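Local structure of alpha-pyrone synthesis polyketide synthase-like Pks18 (Mycobacterium tuberculosis, 1TED) at residues A100-M106 and V268-I273; D262-L266 and F377-V381; G37-G41 and V120-A124. The protein probably extends medium- and long-chain aliphatic acyl-CoA starters with malonyl-CoA, producing tri- and tetraketide alpha-pyrones. All coordinates share one frame. Residue numbers count along the deposited sequence, not the author numbering.

Interaction 1 of 3, residues A100-M106 and V268-I273; sequences ATIRDRM and VNHNGI. With MYR (myristic acid), chain E.
A tight hairpin turn can dock on the start of a helix through one carbonyl hydrogen bond and apolar contacts. N269-G272 form a type I beta turn, G272 N donating to N269 O at 2.9 Å; G272 (phi 138°, psi 166°) needs to be glycine. A100 CA is 4.5 Å from H270 CA and I102 CA 4.8 Å from N271 CA. T101 is the N-cap residue; its OG1 (chi1 p) accepts from R105 NE at 2.9 Å, and I102 N donates to H270 O at 2.8 Å. H270 (chi1 p, chi2 -87°) sets its ring edge, at CD2, 3.0 Å from A100 N; N271 is also chi1 p. N271 O lies over one face of the R105 (m, t, t) guanidinium, 2.6 Å from R105 NE without hydrogen-bond geometry, while R105 NH1 hydrogen-bonds A209 O. I102 (t, p) puts CD1 3.5 Å from G272 CA and CG1 4.0 Å from V268 CG1. M106 (m, m, p) puts CE 4.1 Å from I273 CD1 (m, t). R103 points away, its guanidinium salt-bridged to E276 of the second subunit. I273 O lies 3.8 Å from myristic acid C10: the hairpin sits at the lipid-binding tunnel and dimer interface of a type III polyketide synthase.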
ATOM      1  N   ALA A 100     -15.321   6.710  19.137  1.00 38.04           N
ATOM      2  CA  ALA A 100     -14.336   5.654  19.306  1.00 37.33           C
ATOM      3  C   ALA A 100     -14.707   4.284  18.740  1.00 35.51           C
ATOM      4  O   ALA A 100     -14.292   3.265  19.283  1.00 35.46           O
ATOM      5  CB  ALA A 100     -14.001   5.521  20.803  1.00 36.53           C
ATOM      6  N   THR A 101     -15.459   4.255  17.646  1.00 33.01           N
ATOM      7  CA  THR A 101     -15.863   2.988  17.044  1.00 31.17           C
ATOM      8  C   THR A 101     -15.022   2.563  15.830  1.00 30.28           C
ATOM      9  O   THR A 101     -15.358   1.589  15.146  1.00 26.97           O
ATOM     10  CB  THR A 101     -17.336   3.050  16.594  1.00 34.10           C
ATOM     11  OG1 THR A 101     -17.526   4.205  15.760  1.00 31.16           O
ATOM     12  CG2 THR A 101     -18.268   3.113  17.806  1.00 32.20           C
ATOM     13  N   ILE A 102     -13.941   3.286  15.560  1.00 28.12           N
ATOM     14  CA  ILE A 102     -13.096   2.975  14.413  1.00 29.61           C
ATOM     15  C   ILE A 102     -12.632   1.510  14.314  1.00 31.84           C
ATOM     16  O   ILE A 102     -12.683   0.912  13.229  1.00 30.18           O
ATOM     17  CB  ILE A 102     -11.859   3.899  14.371  1.00 28.27           C
ATOM     18  CG1 ILE A 102     -11.060   3.651  13.088  1.00 28.09           C
ATOM     19  CG2 ILE A 102     -11.001   3.667  15.585  1.00 27.14           C
ATOM     20  CD1 ILE A 102     -11.850   3.903  11.812  1.00 24.24           C
ATOM     21  N   ARG A 103     -12.191   0.928  15.430  1.00 32.65           N
ATOM     22  CA  ARG A 103     -11.722  -0.463  15.423  1.00 33.08           C
ATOM     23  C   ARG A 103     -12.829  -1.451  15.045  1.00 33.10           C
ATOM     24  O   ARG A 103     -12.592  -2.405  14.307  1.00 33.66           O
ATOM     25  CB  ARG A 103     -11.140  -0.850  16.789  1.00 30.40           C
ATOM     26  CG  ARG A 103     -10.430  -2.208  16.801  1.00 32.91           C
ATOM     27  CD  ARG A 103      -9.177  -2.211  15.919  1.00 31.30           C
ATOM     28  NE  ARG A 103      -8.589  -3.543  15.779  1.00 32.50           N
ATOM     29  CZ  ARG A 103      -7.841  -4.153  16.699  1.00 32.41           C
ATOM     30  NH1 ARG A 103      -7.559  -3.562  17.858  1.00 30.76           N
ATOM     31  NH2 ARG A 103      -7.378  -5.369  16.463  1.00 31.38           N
ATOM     32  N   ASP A 104     -14.039  -1.224  15.547  1.00 33.07           N
ATOM     33  CA  ASP A 104     -15.151  -2.110  15.231  1.00 32.31           C
ATOM     34  C   ASP A 104     -15.582  -1.979  13.784  1.00 30.55           C
ATOM     35  O   ASP A 104     -16.054  -2.944  13.186  1.00 31.96           O
ATOM     36  CB  ASP A 104     -16.347  -1.837  16.149  1.00 33.89           C
ATOM     37  CG  ASP A 104     -16.130  -2.360  17.559  1.00 38.46           C
ATOM     38  OD1 ASP A 104     -15.227  -3.207  17.755  1.00 40.31           O
ATOM     39  OD2 ASP A 104     -16.871  -1.938  18.474  1.00 41.26           O
ATOM     40  N   ARG A 105     -15.413  -0.786  13.221  1.00 29.10           N
ATOM     41  CA  ARG A 105     -15.787  -0.528  11.835  1.00 26.83           C
ATOM     42  C   ARG A 105     -14.826  -1.210  10.853  1.00 27.36           C
ATOM     43  O   ARG A 105     -15.229  -1.599   9.752  1.00 27.29           O
ATOM     44  CB  ARG A 105     -15.851   0.985  11.585  1.00 27.47           C
ATOM     45  CG  ARG A 105     -17.031   1.702  12.272  1.00 25.87           C
ATOM     46  CD  ARG A 105     -16.815   3.216  12.249  1.00 29.49           C
ATOM     47  NE  ARG A 105     -17.890   3.997  12.855  1.00 27.90           N
ATOM     48  CZ  ARG A 105     -18.956   4.453  12.204  1.00 26.66           C
ATOM     49  NH1 ARG A 105     -19.114   4.205  10.909  1.00 26.76           N
ATOM     50  NH2 ARG A 105     -19.854   5.189  12.845  1.00 26.60           N
ATOM     51  N   MET A 106     -13.561  -1.365  11.247  1.00 26.41           N
ATOM     52  CA  MET A 106     -12.581  -2.040  10.403  1.00 26.90           C
ATOM     53  C   MET A 106     -12.902  -3.544  10.440  1.00 29.11           C
ATOM     54  O   MET A 106     -12.689  -4.267   9.459  1.00 29.21           O
ATOM     55  CB  MET A 106     -11.166  -1.787  10.921  1.00 25.58           C
ATOM     56  CG  MET A 106     -10.826  -0.314  11.112  1.00 26.34           C
ATOM     57  SD  MET A 106     -10.754   0.614   9.567  1.00 28.13           S
ATOM     58  CE  MET A 106     -12.498   1.195   9.402  1.00 27.18           C
ATOM     59  N   VAL A 268      -8.174   9.296   9.198  1.00 27.82           N
ATOM     60  CA  VAL A 268      -8.818   8.312  10.044  1.00 27.25           C
ATOM     61  C   VAL A 268      -9.372   8.987  11.297  1.00 29.08           C
ATOM     62  O   VAL A 268      -8.610   9.536  12.089  1.00 30.43           O
ATOM     63  CB  VAL A 268      -7.805   7.203  10.469  1.00 26.99           C
ATOM     64  CG1 VAL A 268      -8.482   6.210  11.403  1.00 26.14           C
ATOM     65  CG2 VAL A 268      -7.250   6.485   9.234  1.00 21.05           C
ATOM     66  N   ASN A 269     -10.692   8.970  11.469  1.00 29.54           N
ATOM     67  CA  ASN A 269     -11.294   9.552  12.663  1.00 29.56           C
ATOM     68  C   ASN A 269     -11.699   8.441  13.625  1.00 30.58           C
ATOM     69  O   ASN A 269     -11.852   7.281  13.231  1.00 29.58           O
ATOM     70  CB  ASN A 269     -12.538  10.379  12.334  1.00 31.56           C
ATOM     71  CG  ASN A 269     -12.216  11.670  11.614  1.00 31.97           C
ATOM     72  OD1 ASN A 269     -11.191  12.306  11.874  1.00 32.36           O
ATOM     73  ND2 ASN A 269     -13.107  12.075  10.711  1.00 31.31           N
ATOM     74  N   HIS A 270     -11.888   8.819  14.886  1.00 31.91           N
ATOM     75  CA  HIS A 270     -12.264   7.882  15.940  1.00 30.90           C
ATOM     76  C   HIS A 270     -13.527   7.105  15.611  1.00 30.71           C
ATOM     77  O   HIS A 270     -13.730   6.005  16.121  1.00 31.43           O
ATOM     78  CB  HIS A 270     -12.468   8.619  17.265  1.00 31.12           C
ATOM     79  CG  HIS A 270     -13.656   9.531  17.275  1.00 32.38           C
ATOM     80  ND1 HIS A 270     -13.599  10.836  16.835  1.00 32.42           N
ATOM     81  CD2 HIS A 270     -14.935   9.321  17.668  1.00 31.21           C
ATOM     82  CE1 HIS A 270     -14.792  11.392  16.959  1.00 32.09           C
ATOM     83  NE2 HIS A 270     -15.621  10.494  17.461  1.00 32.63           N
ATOM     84  N   ASN A 271     -14.376   7.685  14.768  1.00 28.92           N
ATOM     85  CA  ASN A 271     -15.617   7.034  14.382  1.00 29.89           C
ATOM     86  C   ASN A 271     -15.647   6.594  12.927  1.00 29.52           C
ATOM     87  O   ASN A 271     -16.708   6.315  12.376  1.00 31.47           O
ATOM     88  CB  ASN A 271     -16.813   7.947  14.673  1.00 29.65           C
ATOM     89  CG  ASN A 271     -16.678   9.332  14.036  1.00 32.03           C
ATOM     90  OD1 ASN A 271     -15.639   9.680  13.451  1.00 26.99           O
ATOM     91  ND2 ASN A 271     -17.740  10.134  14.159  1.00 27.97           N
ATOM     92  N   GLY A 272     -14.479   6.525  12.304  1.00 29.23           N
ATOM     93  CA  GLY A 272     -14.426   6.093  10.924  1.00 28.66           C
ATOM     94  C   GLY A 272     -13.488   6.866  10.018  1.00 29.71           C
ATOM     95  O   GLY A 272     -13.001   7.949  10.356  1.00 28.97           O
ATOM     96  N   ILE A 273     -13.226   6.280   8.856  1.00 27.87           N
ATOM     97  CA  ILE A 273     -12.375   6.904   7.867  1.00 28.15           C
ATOM     98  C   ILE A 273     -13.229   7.953   7.167  1.00 29.72           C
ATOM     99  O   ILE A 273     -14.444   7.794   7.048  1.00 31.12           O
ATOM    100  CB  ILE A 273     -11.876   5.879   6.836  1.00 26.46           C
ATOM    101  CG1 ILE A 273     -10.942   4.870   7.520  1.00 25.11           C
ATOM    102  CG2 ILE A 273     -11.167   6.593   5.696  1.00 24.96           C
ATOM    103  CD1 ILE A 273     -10.612   3.674   6.670  1.00 22.04           C
TER
HETATM  104  C1  MYR E3045     -25.822   6.845   3.330  1.00 54.00           C
HETATM  105  O1  MYR E3045     -26.728   6.278   2.725  1.00 54.28           O
HETATM  106  O2  MYR E3045     -25.947   8.034   3.629  1.00 54.78           O
HETATM  107  C2  MYR E3045     -24.551   6.083   3.713  1.00 53.49           C
HETATM  108  C3  MYR E3045     -23.345   6.601   2.926  1.00 51.31           C
HETATM  109  C4  MYR E3045     -22.077   5.820   3.284  1.00 48.26           C
HETATM  110  C5  MYR E3045     -20.857   6.360   2.536  1.00 45.41           C
HETATM  111  C6  MYR E3045     -20.500   7.790   2.953  1.00 42.55           C
HETATM  112  C7  MYR E3045     -19.964   7.875   4.385  1.00 40.21           C
HETATM  113  C8  MYR E3045     -18.598   7.202   4.536  1.00 38.57           C
HETATM  114  C9  MYR E3045     -17.527   7.899   3.695  1.00 38.26           C
HETATM  115  C10 MYR E3045     -16.208   7.127   3.747  1.00 37.39           C
HETATM  116  C11 MYR E3045     -15.154   7.787   2.856  1.00 39.06           C
HETATM  117  C12 MYR E3045     -13.849   6.989   2.863  1.00 37.48           C
HETATM  118  C13 MYR E3045     -12.832   7.619   1.909  1.00 38.37           C
HETATM  119  C14 MYR E3045     -11.535   6.810   1.873  1.00 40.58           C

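Interaction 2 of 3, residues D262-L266 and F377-V381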
ATOM      1  N   ASP A 262      -4.621  20.319  -0.896  1.00 30.59           N
ATOM      2  CA  ASP A 262      -5.883  20.381  -0.171  1.00 28.12           C
ATOM      3  C   ASP A 262      -7.051  19.850  -0.973  1.00 26.26           C
ATOM      4  O   ASP A 262      -8.190  19.891  -0.507  1.00 26.24           O
ATOM      5  CB  ASP A 262      -6.174  21.828   0.234  1.00 31.65           C
ATOM      6  CG  ASP A 262      -6.636  22.680  -0.940  1.00 32.66           C
ATOM      7  OD1 ASP A 262      -6.130  22.485  -2.064  1.00 34.37           O
ATOM      8  OD2 ASP A 262      -7.504  23.552  -0.737  1.00 39.08           O
ATOM      9  N   GLY A 263      -6.774  19.351  -2.171  1.00 25.25           N
ATOM     10  CA  GLY A 263      -7.839  18.848  -3.027  1.00 25.40           C
ATOM     11  C   GLY A 263      -8.591  17.629  -2.520  1.00 25.97           C
ATOM     12  O   GLY A 263      -9.817  17.668  -2.381  1.00 24.93           O
ATOM     13  N   ILE A 264      -7.865  16.540  -2.269  1.00 25.16           N
ATOM     14  CA  ILE A 264      -8.462  15.299  -1.776  1.00 24.80           C
ATOM     15  C   ILE A 264      -7.731  14.887  -0.505  1.00 24.43           C
ATOM     16  O   ILE A 264      -6.573  14.468  -0.553  1.00 25.50           O
ATOM     17  CB  ILE A 264      -8.346  14.153  -2.824  1.00 24.81           C
ATOM     18  CG1 ILE A 264      -9.107  14.533  -4.094  1.00 24.40           C
ATOM     19  CG2 ILE A 264      -8.884  12.837  -2.234  1.00 24.54           C
ATOM     20  CD1 ILE A 264      -8.882  13.601  -5.270  1.00 21.91           C
ATOM     21  N   VAL A 265      -8.404  15.017   0.630  0.50 22.93           N
ATOM     22  CA  VAL A 265      -7.798  14.675   1.900  0.50 22.59           C
ATOM     23  C   VAL A 265      -8.454  13.467   2.543  0.50 23.42           C
ATOM     24  O   VAL A 265      -9.668  13.431   2.742  0.50 20.97           O
ATOM     25  CB  VAL A 265      -7.859  15.871   2.865  0.50 22.98           C
ATOM     26  CG1 VAL A 265      -7.353  15.478   4.231  1.00 24.72           C
ATOM     27  CG2 VAL A 265      -7.023  16.998   2.324  1.00 23.77           C
ATOM     28  N   LEU A 266      -7.637  12.470   2.865  1.00 25.06           N
ATOM     29  CA  LEU A 266      -8.130  11.256   3.498  1.00 27.08           C
ATOM     30  C   LEU A 266      -7.563  11.183   4.905  1.00 26.44           C
ATOM     31  O   LEU A 266      -6.413  11.544   5.138  1.00 28.02           O
ATOM     32  CB  LEU A 266      -7.709  10.018   2.698  1.00 27.19           C
ATOM     33  CG  LEU A 266      -8.112  10.030   1.221  1.00 29.17           C
ATOM     34  CD1 LEU A 266      -7.705   8.703   0.568  1.00 27.25           C
ATOM     35  CD2 LEU A 266      -9.610  10.260   1.101  1.00 26.68           C
ATOM     36  N   PHE A 377      -8.606  10.501  -9.987  1.00 27.48           N
ATOM     37  CA  PHE A 377      -7.866  11.447  -9.161  1.00 28.04           C
ATOM     38  C   PHE A 377      -7.548  10.942  -7.763  1.00 28.41           C
ATOM     39  O   PHE A 377      -8.436  10.536  -7.016  1.00 29.33           O
ATOM     40  CB  PHE A 377      -8.649  12.759  -9.095  1.00 26.25           C
ATOM     41  CG  PHE A 377      -8.977  13.316 -10.447  1.00 26.40           C
ATOM     42  CD1 PHE A 377      -8.004  13.951 -11.203  1.00 26.10           C
ATOM     43  CD2 PHE A 377     -10.238  13.119 -11.006  1.00 28.32           C
ATOM     44  CE1 PHE A 377      -8.273  14.381 -12.504  1.00 26.35           C
ATOM     45  CE2 PHE A 377     -10.525  13.542 -12.310  1.00 27.85           C
ATOM     46  CZ  PHE A 377      -9.541  14.174 -13.061  1.00 26.66           C
ATOM     47  N   GLY A 378      -6.263  10.966  -7.424  1.00 29.78           N
ATOM     48  CA  GLY A 378      -5.821  10.519  -6.115  1.00 29.04           C
ATOM     49  C   GLY A 378      -5.403  11.681  -5.234  1.00 30.39           C
ATOM     50  O   GLY A 378      -5.222  12.802  -5.727  1.00 28.40           O
ATOM     51  N   PRO A 379      -5.238  11.452  -3.920  1.00 31.47           N
ATOM     52  CA  PRO A 379      -4.836  12.523  -3.005  1.00 31.95           C
ATOM     53  C   PRO A 379      -3.568  13.247  -3.437  1.00 33.83           C
ATOM     54  O   PRO A 379      -2.780  12.735  -4.233  1.00 33.50           O
ATOM     55  CB  PRO A 379      -4.702  11.804  -1.660  1.00 32.68           C
ATOM     56  CG  PRO A 379      -4.511  10.359  -2.038  1.00 32.69           C
ATOM     57  CD  PRO A 379      -5.427  10.182  -3.199  1.00 29.94           C
ATOM     58  N   GLY A 380      -3.396  14.452  -2.900  1.00 37.41           N
ATOM     59  CA  GLY A 380      -2.263  15.304  -3.234  1.00 39.33           C
ATOM     60  C   GLY A 380      -2.685  15.926  -4.539  1.00 40.25           C
ATOM     61  O   GLY A 380      -2.191  16.961  -4.998  1.00 39.24           O
ATOM     62  N   VAL A 381      -3.703  15.261  -5.069  1.00 40.63           N
ATOM     63  CA  VAL A 381      -4.325  15.511  -6.344  1.00 36.08           C
ATOM     64  C   VAL A 381      -3.279  15.161  -7.363  1.00 33.79           C
ATOM     65  O   VAL A 381      -2.391  15.944  -7.716  1.00 33.18           O
ATOM     66  CB  VAL A 381      -4.838  16.923  -6.530  1.00 36.81           C
ATOM     67  CG1 VAL A 381      -5.424  17.033  -7.923  1.00 37.52           C
ATOM     68  CG2 VAL A 381      -5.946  17.213  -5.526  1.00 34.58           C
TER
HETATM   69  O   HOH W   1      -4.934  16.281  -2.159  1.00 23.84           O
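Strand 264-266 runs extended past the point where strand 370-378 gives way to a loop, with I264 opposite P379 (CA to CA 4.7 Å) and G263 opposite V381 (5.9 Å). The loop bends at G380 and V381, both at positive phi. Instead of direct backbone pairing, one water accepts from I264 N at 2.9 Å and from G380 N at 2.5 Å, and P379 CA makes a CA-H...O contact with I264 O at 3.6 Å. F377-G380 correspond to the FGPG part of the GFGPG loop of chalcone synthases, which shapes the active-site cavity; the F377 side chain is about 6 Å from that of C175, the probable nucleophile. I264 is the central side chain: its CD1 reaches F377 CB (3.9 Å) and F377 O (3.6 Å), and its CG2 meets P379 CB at 4.3 Å. A beta carbon on G263 would collide with V381 CG2, which already sits 3.5 Å from G263 CA. L266 CD1 lies 4.4 Å from P379 CG; L266 also touches the bound myristic acid, and both residues pack on A148 of the second subunit.

Interaction 3 of 3, residues G37-G41 and V120-A124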
ATOM      1  N   GLY A  37      -8.759 -10.850 -17.740  1.00 31.79           N
ATOM      2  CA  GLY A  37      -9.965 -11.188 -17.013  1.00 30.29           C
ATOM      3  C   GLY A  37     -10.413  -9.961 -16.250  1.00 29.82           C
ATOM      4  O   GLY A  37      -9.581  -9.197 -15.768  1.00 29.63           O
ATOM      5  N   LEU A  38     -11.722  -9.771 -16.147  1.00 30.58           N
ATOM      6  CA  LEU A  38     -12.285  -8.627 -15.446  1.00 31.42           C
ATOM      7  C   LEU A  38     -13.658  -8.971 -14.874  1.00 30.68           C
ATOM      8  O   LEU A  38     -14.552  -9.419 -15.598  1.00 32.01           O
ATOM      9  CB  LEU A  38     -12.404  -7.440 -16.409  1.00 31.59           C
ATOM     10  CG  LEU A  38     -12.946  -6.088 -15.918  1.00 33.90           C
ATOM     11  CD1 LEU A  38     -12.707  -5.055 -16.994  1.00 33.22           C
ATOM     12  CD2 LEU A  38     -14.436  -6.161 -15.597  1.00 35.31           C
ATOM     13  N   ALA A  39     -13.826  -8.741 -13.577  1.00 29.86           N
ATOM     14  CA  ALA A  39     -15.090  -9.023 -12.910  1.00 29.08           C
ATOM     15  C   ALA A  39     -15.509  -7.842 -12.057  1.00 29.21           C
ATOM     16  O   ALA A  39     -14.681  -7.057 -11.587  1.00 28.68           O
ATOM     17  CB  ALA A  39     -14.981 -10.267 -12.049  1.00 29.56           C
ATOM     18  N   THR A  40     -16.810  -7.751 -11.839  1.00 27.56           N
ATOM     19  CA  THR A  40     -17.395  -6.661 -11.085  1.00 30.09           C
ATOM     20  C   THR A  40     -18.373  -7.162 -10.024  1.00 29.97           C
ATOM     21  O   THR A  40     -19.034  -8.185 -10.209  1.00 31.52           O
ATOM     22  CB  THR A  40     -18.111  -5.732 -12.071  1.00 31.13           C
ATOM     23  OG1 THR A  40     -17.156  -4.820 -12.643  1.00 32.96           O
ATOM     24  CG2 THR A  40     -19.235  -5.009 -11.400  1.00 32.83           C
ATOM     25  N   GLY A  41     -18.482  -6.436  -8.919  1.00 30.00           N
ATOM     26  CA  GLY A  41     -19.392  -6.867  -7.879  1.00 30.06           C
ATOM     27  C   GLY A  41     -19.647  -5.868  -6.770  1.00 31.38           C
ATOM     28  O   GLY A  41     -18.815  -5.012  -6.463  1.00 32.06           O
ATOM     29  N   VAL A 120     -15.751 -11.858  -6.282  1.00 22.83           N
ATOM     30  CA  VAL A 120     -15.360 -11.139  -7.504  1.00 21.72           C
ATOM     31  C   VAL A 120     -14.061 -11.664  -8.109  1.00 22.77           C
ATOM     32  O   VAL A 120     -13.968 -11.834  -9.327  1.00 20.35           O
ATOM     33  CB  VAL A 120     -15.244  -9.625  -7.233  1.00 24.54           C
ATOM     34  CG1 VAL A 120     -14.778  -8.888  -8.484  1.00 21.40           C
ATOM     35  CG2 VAL A 120     -16.597  -9.090  -6.784  1.00 21.93           C
ATOM     36  N   SER A 121     -13.077 -11.937  -7.253  1.00 24.12           N
ATOM     37  CA  SER A 121     -11.782 -12.473  -7.678  1.00 24.98           C
ATOM     38  C   SER A 121     -11.999 -13.766  -8.450  1.00 25.85           C
ATOM     39  O   SER A 121     -11.361 -14.004  -9.475  1.00 26.99           O
ATOM     40  CB  SER A 121     -10.889 -12.755  -6.460  1.00 24.79           C
ATOM     41  OG  SER A 121     -10.569 -11.561  -5.763  1.00 22.19           O
ATOM     42  N   LYS A 122     -12.900 -14.603  -7.945  1.00 28.59           N
ATOM     43  CA  LYS A 122     -13.230 -15.878  -8.599  1.00 30.40           C
ATOM     44  C   LYS A 122     -13.855 -15.629  -9.964  1.00 27.83           C
ATOM     45  O   LYS A 122     -13.537 -16.331 -10.917  1.00 29.61           O
ATOM     46  CB  LYS A 122     -14.234 -16.699  -7.769  1.00 31.16           C
ATOM     47  CG  LYS A 122     -13.673 -17.408  -6.555  1.00 35.26           C
ATOM     48  CD  LYS A 122     -14.809 -18.097  -5.800  1.00 37.88           C
ATOM     49  CE  LYS A 122     -14.325 -18.788  -4.527  1.00 39.35           C
ATOM     50  NZ  LYS A 122     -15.473 -19.369  -3.760  1.00 41.10           N
ATOM     51  N   ARG A 123     -14.757 -14.650 -10.052  1.00 25.69           N
ATOM     52  CA  ARG A 123     -15.414 -14.350 -11.321  1.00 26.67           C
ATOM     53  C   ARG A 123     -14.409 -13.912 -12.379  1.00 27.23           C
ATOM     54  O   ARG A 123     -14.583 -14.219 -13.561  1.00 27.93           O
ATOM     55  CB  ARG A 123     -16.468 -13.246 -11.170  1.00 27.28           C
ATOM     56  CG  ARG A 123     -17.525 -13.474 -10.107  1.00 27.35           C
ATOM     57  CD  ARG A 123     -18.571 -12.355 -10.129  1.00 26.09           C
ATOM     58  NE  ARG A 123     -19.437 -12.434  -8.963  1.00 25.97           N
ATOM     59  CZ  ARG A 123     -20.645 -11.890  -8.878  1.00 28.41           C
ATOM     60  NH1 ARG A 123     -21.150 -11.210  -9.900  1.00 29.58           N
ATOM     61  NH2 ARG A 123     -21.363 -12.049  -7.775  1.00 24.30           N
ATOM     62  N   ALA A 124     -13.363 -13.199 -11.954  1.00 25.93           N
ATOM     63  CA  ALA A 124     -12.336 -12.708 -12.879  1.00 26.91           C
ATOM     64  C   ALA A 124     -11.450 -13.828 -13.419  1.00 26.73           C
ATOM     65  O   ALA A 124     -10.959 -13.755 -14.550  1.00 27.71           O
ATOM     66  CB  ALA A 124     -11.473 -11.646 -12.202  1.00 24.63           C
TER
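How closely a helix lies on a sheet depends on how small the facing residues are: strand 37-41 and helix 120-124 approach to 6.6 Å between axes, running at 149° to one another. At G37 the missing side chain lets CA come within 3.7 Å of A124 O; a beta carbon would clash there. L38 points away, onto helix 349-361 across the sheet. A39 then fills the centre: its CB lies 3.3 Å from V120 O, 3.4 Å from both R123 CB and A124 N, and 3.8 Å from V120 CG1 and A124 CB alike. T40 points to the far face, while its O is 3.7 Å from NH1 of R123, whose guanidinium salt-bridges D119. G41 repeats the role of G37, its CA 3.7 Å from V120 CG2. Such alpha/beta layering belongs to the thiolase fold. Glycine, alanine and glycine thus face the helix, and with no hydrogen bond between the segments the contact rests on steric fit against helix backbone, plus apolar contacts to V120 and A124.

From the N terminus, strand 32-41 opens interaction 3, and residues 100-106 open interaction 1 before 120-124 closes the first loop; these two contacts therefore cross, and both draw on helix 102-125. The centres of interactions 1 and 3 lie about 29 Å apart. Residues 262-266 then begin interaction 2 just before 268-273 closes interaction 1, so these cross as well, sharing strand 264-269; 377-381 closes the last loop. Interactions 3 and 2 follow in series, on opposite sides of the chain's centre. Interaction 3 stays within the N-terminal family region and interaction 2 within the C-terminal one, whereas interaction 1 joins the two. Helix and hairpin thus link the layered sheet to the tunnel and dimer interface.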